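Local structure of putative lipoprotein (Bacteroides fragilis, 3QNK) at residues B[77-81]-B[129-133]; B[360-364]-B[445-450]. The protein probably serves as a SusD-like outer-membrane lipoprotein that captures glycans at the cell surface for import. Residues are numbered along the deposited sequence.

Overall arrangement
The two contacts sit in different parts of this alpha-alpha superhelix: contact 1 sets a helix against a loop, and contact 2 sets the end of a short strand and the loop after it against the exit of helix 432-446. Contact 1 is peripheral, its centre about 21 Å from the centre of the chain, in the N-terminal family region. Contact 2, in the SusD family region, is fully buried, its centre about 9 Å from the centre of the chain. Their centres are about 30 Å apart and their nearest atoms about 13 Å, so they do not touch, and contact 1 closes in sequence before contact 2 opens. The acetate hydrogen-bonded to Tyr80 probably comes from the crystallisation liquor.

Contact 1 of 2, residues B[77-81]-B[129-133]; sequences WEDYY and VILLD. With ACT (acetate ion), chain I.
Tyr81 sets its hydroxyl against the Val129-Ile130 backbone, OH 3.2 Å from Val129 CB. Residues 77-81 are helical, part of helix 76-93; residues 129-132 run extended but outside any strand, in the loop after helix 101-126. The CA atoms of Trp77 and Val129 stand 8.8 Å apart, as do those of Tyr81 and Leu132, so long side chains must span the gap. With chi1 near -85° (m), Tyr81 brings OH within 2.8 Å of Ile130 N, which donates a hydrogen bond to it. One turn earlier, Trp77 (chi1 t) carries CZ3 to 3.9 Å from Val129 CG1 and CZ2 to 3.9 Å from Ile130 CD1; Leu132 CD1 lies 4.5 Å from Tyr81 CD1. Tyr119 of helix 101-126 hydrogen-bonds Leu132 N, tying the loop to that helix; Tyr126 of the same helix accepts from Trp77 N, joining the two helices of the superhelix. Tyr80 is out of reach of 129-133; its OH donates to acetate OXT at 3.0 Å. In a loop outside any regular strand, the Ile130 amide finds its acceptor in a tyrosine hydroxyl, while the aromatic rings supply an apolar seat for the aliphatic side chains.

Contact 2 of 2, residues B[360-364]-B[445-450]; sequences NVWKW and IEFAFE
Trp364 NE1 donates a 2.8 Å hydrogen bond to Phe449 O, with an N-H...O angle of 156°, the oxygen lying at the ring edge near its plane. Beside it Lys363 reaches the helix exit. Its strongest partner is Asn322; across the contact NZ makes weak hydrogen bonds to Ala448 O (3.1 Å) and Glu446 O (3.4 Å) and a long salt bridge, 3.8 Å, to Glu450 OE2. Glu450 and Glu446 both form salt bridges with Arg390, so the charges belong to a wider buried network. Chi2 and chi3 of Lys363 are t, keeping the middle of the side chain extended; chi4 is p.

Within the SusD family region, the contact joins the antiparallel pair 323-324/360-361 to the C-terminal end of helix 432-446 in the buried core. Phe447 is the first residue to leave helical phi/psi, and a type II beta turn runs from Phe447 to Glu450, closed by Glu450 N to Phe447 O at 3.2 Å; Phe449, in its third position, has positive phi (68/23). After strand 360-361 the chain breaks into a loop in which Lys363 also has positive phi (40/-102).

Further out, Val361 and Phe449 are the closest backbone pair, with CA atoms 7.5 Å apart. Val361 (chi1 p) covers one face of the Phe449 ring, CG2 lying 3.5 Å from CG of Phe449, while Pro276 and Leu280 also touch the phenylalanine side chain.

Contact 1 of 2, residues B[77-81]-B[129-133]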
loop_
_atom_site.group_PDB
_atom_site.type_symbol
_atom_site.label_atom_id
_atom_site.label_comp_id
_atom_site.label_asym_id
_atom_site.label_seq_id
_atom_site.Cartn_x
_atom_site.Cartn_y
_atom_site.Cartn_z
ATOM N N TRP B 77 4.093 -7.293 -6.186
ATOM C CA TRP B 77 5.467 -7.425 -5.706
ATOM C C TRP B 77 5.628 -6.788 -4.293
ATOM O O TRP B 77 6.073 -7.472 -3.365
ATOM C CB TRP B 77 6.444 -6.795 -6.715
ATOM C CG TRP B 77 7.894 -7.054 -6.409
ATOM C CD1 TRP B 77 8.656 -6.432 -5.469
ATOM C CD2 TRP B 77 8.766 -7.971 -7.093
ATOM N NE1 TRP B 77 9.955 -6.885 -5.536
ATOM C CE2 TRP B 77 10.050 -7.839 -6.511
ATOM C CE3 TRP B 77 8.584 -8.907 -8.130
ATOM C CZ2 TRP B 77 11.143 -8.621 -6.912
ATOM C CZ3 TRP B 77 9.665 -9.680 -8.527
ATOM C CH2 TRP B 77 10.929 -9.534 -7.922
ATOM N N GLU B 78 5.207 -5.529 -4.125
ATOM C CA GLU B 78 5.246 -4.771 -2.877
ATOM C C GLU B 78 4.474 -5.460 -1.726
ATOM O O GLU B 78 5.039 -5.697 -0.642
ATOM C CB GLU B 78 4.637 -3.385 -3.121
ATOM C CG GLU B 78 4.840 -2.387 -1.989
ATOM C CD GLU B 78 4.162 -1.042 -2.159
ATOM O OE1 GLU B 78 3.859 -0.652 -3.311
ATOM O OE2 GLU B 78 3.967 -0.357 -1.128
ATOM N N ASP B 79 3.194 -5.779 -1.981
ATOM C CA ASP B 79 2.282 -6.336 -1.006
ATOM C C ASP B 79 2.561 -7.778 -0.593
ATOM O O ASP B 79 2.418 -8.122 0.587
ATOM C CB ASP B 79 0.843 -6.242 -1.549
ATOM C CG ASP B 79 0.270 -4.838 -1.737
ATOM O OD1 ASP B 79 0.853 -3.872 -1.185
ATOM O OD2 ASP B 79 -0.768 -4.706 -2.424
ATOM N N TYR B 80 2.880 -8.623 -1.543
ATOM C CA TYR B 80 3.011 -10.041 -1.300
ATOM C C TYR B 80 4.301 -10.416 -0.566
ATOM O O TYR B 80 4.302 -11.418 0.144
ATOM C CB TYR B 80 2.814 -10.810 -2.610
ATOM C CG TYR B 80 1.340 -11.011 -2.879
ATOM C CD1 TYR B 80 0.517 -9.934 -3.205
ATOM C CD2 TYR B 80 0.733 -12.236 -2.644
ATOM C CE1 TYR B 80 -0.858 -10.096 -3.372
ATOM C CE2 TYR B 80 -0.643 -12.401 -2.778
ATOM C CZ TYR B 80 -1.433 -11.333 -3.161
ATOM O OH TYR B 80 -2.789 -11.512 -3.311
ATOM N N TYR B 81 5.356 -9.569 -0.625
ATOM C CA TYR B 81 6.566 -9.852 0.157
ATOM C C TYR B 81 6.314 -9.595 1.631
ATOM O O TYR B 81 6.889 -10.295 2.467
ATOM C CB TYR B 81 7.784 -9.089 -0.364
ATOM C CG TYR B 81 8.462 -9.825 -1.496
ATOM C CD1 TYR B 81 9.030 -11.081 -1.295
ATOM C CD2 TYR B 81 8.505 -9.286 -2.779
ATOM C CE1 TYR B 81 9.623 -11.787 -2.341
ATOM C CE2 TYR B 81 9.106 -9.977 -3.839
ATOM C CZ TYR B 81 9.660 -11.230 -3.614
ATOM O OH TYR B 81 10.258 -11.912 -4.643
ATOM N N VAL B 129 11.074 -14.849 -9.010
ATOM C CA VAL B 129 11.051 -13.798 -7.970
ATOM C C VAL B 129 12.215 -14.040 -6.958
ATOM O O VAL B 129 12.954 -15.017 -7.087
ATOM C CB VAL B 129 9.671 -13.731 -7.232
ATOM C CG1 VAL B 129 8.536 -13.376 -8.178
ATOM C CG2 VAL B 129 9.376 -15.025 -6.467
ATOM N N ILE B 130 12.343 -13.178 -5.937
ATOM C CA ILE B 130 13.332 -13.363 -4.874
ATOM C C ILE B 130 12.755 -14.381 -3.902
ATOM O O ILE B 130 11.708 -14.123 -3.296
ATOM C CB ILE B 130 13.701 -12.031 -4.156
ATOM C CG1 ILE B 130 14.316 -11.001 -5.123
ATOM C CG2 ILE B 130 14.608 -12.329 -2.950
ATOM C CD1 ILE B 130 14.182 -9.659 -4.670
ATOM N N LEU B 131 13.421 -15.537 -3.754
ATOM C CA LEU B 131 12.935 -16.560 -2.831
ATOM C C LEU B 131 13.504 -16.309 -1.444
ATOM O O LEU B 131 14.721 -16.271 -1.264
ATOM C CB LEU B 131 13.251 -17.983 -3.317
ATOM C CG LEU B 131 12.552 -18.419 -4.603
ATOM C CD1 LEU B 131 13.084 -19.763 -5.073
ATOM C CD2 LEU B 131 11.052 -18.454 -4.431
ATOM N N LEU B 132 12.610 -16.075 -0.476
ATOM C CA LEU B 132 12.939 -15.822 0.922
ATOM C C LEU B 132 12.230 -16.829 1.823
ATOM O O LEU B 132 11.007 -16.968 1.762
ATOM C CB LEU B 132 12.554 -14.390 1.327
ATOM C CG LEU B 132 13.215 -13.255 0.578
ATOM C CD1 LEU B 132 12.718 -11.956 1.067
ATOM C CD2 LEU B 132 14.710 -13.278 0.753
ATOM N N ASP B 133 13.005 -17.529 2.644
ATOM C CA ASP B 133 12.510 -18.543 3.579
ATOM C C ASP B 133 12.728 -18.085 5.025
ATOM O O ASP B 133 12.361 -18.799 5.970
ATOM C CB ASP B 133 13.215 -19.898 3.333
ATOM C CG ASP B 133 14.747 -19.894 3.477
ATOM O OD1 ASP B 133 15.350 -18.790 3.487
ATOM O OD2 ASP B 133 15.345 -20.989 3.507
HETATM C C ACT I . -4.819 -14.955 -3.741
HETATM O O ACT I . -6.050 -14.792 -3.991
HETATM O OXT ACT I . -4.144 -14.187 -2.863
HETATM C CH3 ACT I . -4.290 -16.157 -4.534
#

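Contact 2 of 2, residues B[360-364]-B[445-450]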
loop_
_atom_site.group_PDB
_atom_site.type_symbol
_atom_site.label_atom_id
_atom_site.label_comp_id
_atom_site.label_asym_id
_atom_site.label_seq_id
_atom_site.Cartn_x
_atom_site.Cartn_y
_atom_site.Cartn_z
ATOM N N ASN B 360 -23.256 -8.071 -18.521
ATOM C CA ASN B 360 -22.698 -7.990 -17.167
ATOM C C ASN B 360 -22.512 -9.401 -16.677
ATOM O O ASN B 360 -23.165 -10.316 -17.201
ATOM C CB ASN B 360 -23.590 -7.197 -16.203
ATOM C CG ASN B 360 -23.628 -5.732 -16.464
ATOM O OD1 ASN B 360 -24.492 -5.250 -17.176
ATOM N ND2 ASN B 360 -22.716 -4.983 -15.876
ATOM N N VAL B 361 -21.644 -9.594 -15.678
ATOM C CA VAL B 361 -21.415 -10.920 -15.100
ATOM C C VAL B 361 -22.605 -11.313 -14.127
ATOM O O VAL B 361 -23.254 -10.433 -13.526
ATOM C CB VAL B 361 -20.037 -10.967 -14.387
ATOM C CG1 VAL B 361 -20.037 -10.079 -13.134
ATOM C CG2 VAL B 361 -19.650 -12.390 -14.011
ATOM N N TRP B 362 -22.896 -12.624 -14.029
ATOM C CA TRP B 362 -23.802 -13.208 -13.024
ATOM C C TRP B 362 -22.893 -14.031 -12.013
ATOM O O TRP B 362 -22.275 -13.437 -11.105
ATOM C CB TRP B 362 -24.922 -14.070 -13.653
ATOM C CG TRP B 362 -26.053 -14.331 -12.716
ATOM C CD1 TRP B 362 -25.979 -14.506 -11.367
ATOM C CD2 TRP B 362 -27.446 -14.399 -13.056
ATOM N NE1 TRP B 362 -27.241 -14.681 -10.838
ATOM C CE2 TRP B 362 -28.162 -14.627 -11.854
ATOM C CE3 TRP B 362 -28.175 -14.200 -14.249
ATOM C CZ2 TRP B 362 -29.566 -14.725 -11.820
ATOM C CZ3 TRP B 362 -29.557 -14.326 -14.216
ATOM C CH2 TRP B 362 -30.240 -14.597 -13.016
ATOM N N LYS B 363 -22.766 -15.370 -12.252
ATOM C CA LYS B 363 -21.947 -16.327 -11.514
ATOM C C LYS B 363 -21.966 -16.104 -9.981
ATOM O O LYS B 363 -22.947 -16.440 -9.325
ATOM C CB LYS B 363 -20.495 -16.321 -12.037
ATOM C CG LYS B 363 -20.010 -17.714 -12.405
ATOM C CD LYS B 363 -18.525 -17.816 -12.270
ATOM C CE LYS B 363 -17.975 -19.106 -12.831
ATOM N NZ LYS B 363 -18.312 -19.401 -14.244
ATOM N N TRP B 364 -20.899 -15.502 -9.431
ATOM C CA TRP B 364 -20.739 -15.263 -8.003
ATOM C C TRP B 364 -21.556 -14.058 -7.499
ATOM O O TRP B 364 -21.486 -13.782 -6.303
ATOM C CB TRP B 364 -19.252 -15.160 -7.614
ATOM C CG TRP B 364 -18.393 -14.493 -8.645
ATOM C CD1 TRP B 364 -17.643 -15.098 -9.614
ATOM C CD2 TRP B 364 -18.295 -13.082 -8.884
ATOM N NE1 TRP B 364 -17.046 -14.142 -10.418
ATOM C CE2 TRP B 364 -17.432 -12.899 -9.993
ATOM C CE3 TRP B 364 -18.836 -11.949 -8.248
ATOM C CZ2 TRP B 364 -17.073 -11.635 -10.458
ATOM C CZ3 TRP B 364 -18.483 -10.697 -8.713
ATOM C CH2 TRP B 364 -17.611 -10.548 -9.808
ATOM N N ILE B 445 -15.104 -21.618 -20.582
ATOM C CA ILE B 445 -16.503 -21.502 -20.208
ATOM C C ILE B 445 -16.695 -21.857 -18.733
ATOM O O ILE B 445 -17.432 -21.170 -18.007
ATOM C CB ILE B 445 -17.365 -22.388 -21.130
ATOM C CG1 ILE B 445 -17.261 -21.952 -22.608
ATOM C CG2 ILE B 445 -18.820 -22.472 -20.664
ATOM C CD1 ILE B 445 -17.744 -20.483 -22.940
ATOM N N GLU B 446 -16.025 -22.919 -18.285
ATOM C CA GLU B 446 -16.139 -23.365 -16.913
ATOM C C GLU B 446 -15.661 -22.330 -15.931
ATOM O O GLU B 446 -16.314 -22.087 -14.900
ATOM C CB GLU B 446 -15.351 -24.669 -16.688
ATOM C CG GLU B 446 -15.700 -25.382 -15.377
ATOM C CD GLU B 446 -17.162 -25.764 -15.219
ATOM O OE1 GLU B 446 -17.880 -25.851 -16.237
ATOM O OE2 GLU B 446 -17.612 -25.912 -14.067
ATOM N N PHE B 447 -14.496 -21.753 -16.231
ATOM C CA PHE B 447 -13.852 -20.845 -15.297
ATOM C C PHE B 447 -13.953 -19.367 -15.688
ATOM O O PHE B 447 -13.189 -18.562 -15.147
ATOM C CB PHE B 447 -12.397 -21.299 -15.049
ATOM C CG PHE B 447 -12.438 -22.538 -14.191
ATOM C CD1 PHE B 447 -12.787 -22.458 -12.842
ATOM C CD2 PHE B 447 -12.228 -23.793 -14.745
ATOM C CE1 PHE B 447 -12.923 -23.607 -12.071
ATOM C CE2 PHE B 447 -12.331 -24.947 -13.961
ATOM C CZ PHE B 447 -12.711 -24.848 -12.636
ATOM N N ALA B 448 -14.965 -18.989 -16.514
ATOM C CA ALA B 448 -15.150 -17.590 -16.886
ATOM C C ALA B 448 -15.431 -16.757 -15.621
ATOM O O ALA B 448 -16.178 -17.203 -14.759
ATOM C CB ALA B 448 -16.283 -17.454 -17.892
ATOM N N PHE B 449 -14.776 -15.601 -15.475
ATOM C CA PHE B 449 -14.947 -14.632 -14.366
ATOM C C PHE B 449 -14.449 -15.181 -13.058
ATOM O O PHE B 449 -14.826 -14.677 -11.993
ATOM C CB PHE B 449 -16.393 -14.095 -14.246
ATOM C CG PHE B 449 -16.850 -13.632 -15.601
ATOM C CD1 PHE B 449 -16.187 -12.590 -16.255
ATOM C CD2 PHE B 449 -17.833 -14.338 -16.302
ATOM C CE1 PHE B 449 -16.537 -12.223 -17.558
ATOM C CE2 PHE B 449 -18.160 -13.990 -17.612
ATOM C CZ PHE B 449 -17.533 -12.915 -18.220
ATOM N N GLU B 450 -13.539 -16.160 -13.128
ATOM C CA GLU B 450 -12.947 -16.752 -11.926
ATOM C C GLU B 450 -11.453 -16.508 -11.885
ATOM O O GLU B 450 -10.733 -17.294 -11.291
ATOM C CB GLU B 450 -13.270 -18.232 -11.828
ATOM C CG GLU B 450 -14.680 -18.464 -11.325
ATOM C CD GLU B 450 -14.985 -19.935 -11.166
ATOM O OE1 GLU B 450 -14.784 -20.481 -10.053
ATOM O OE2 GLU B 450 -15.344 -20.558 -12.189
#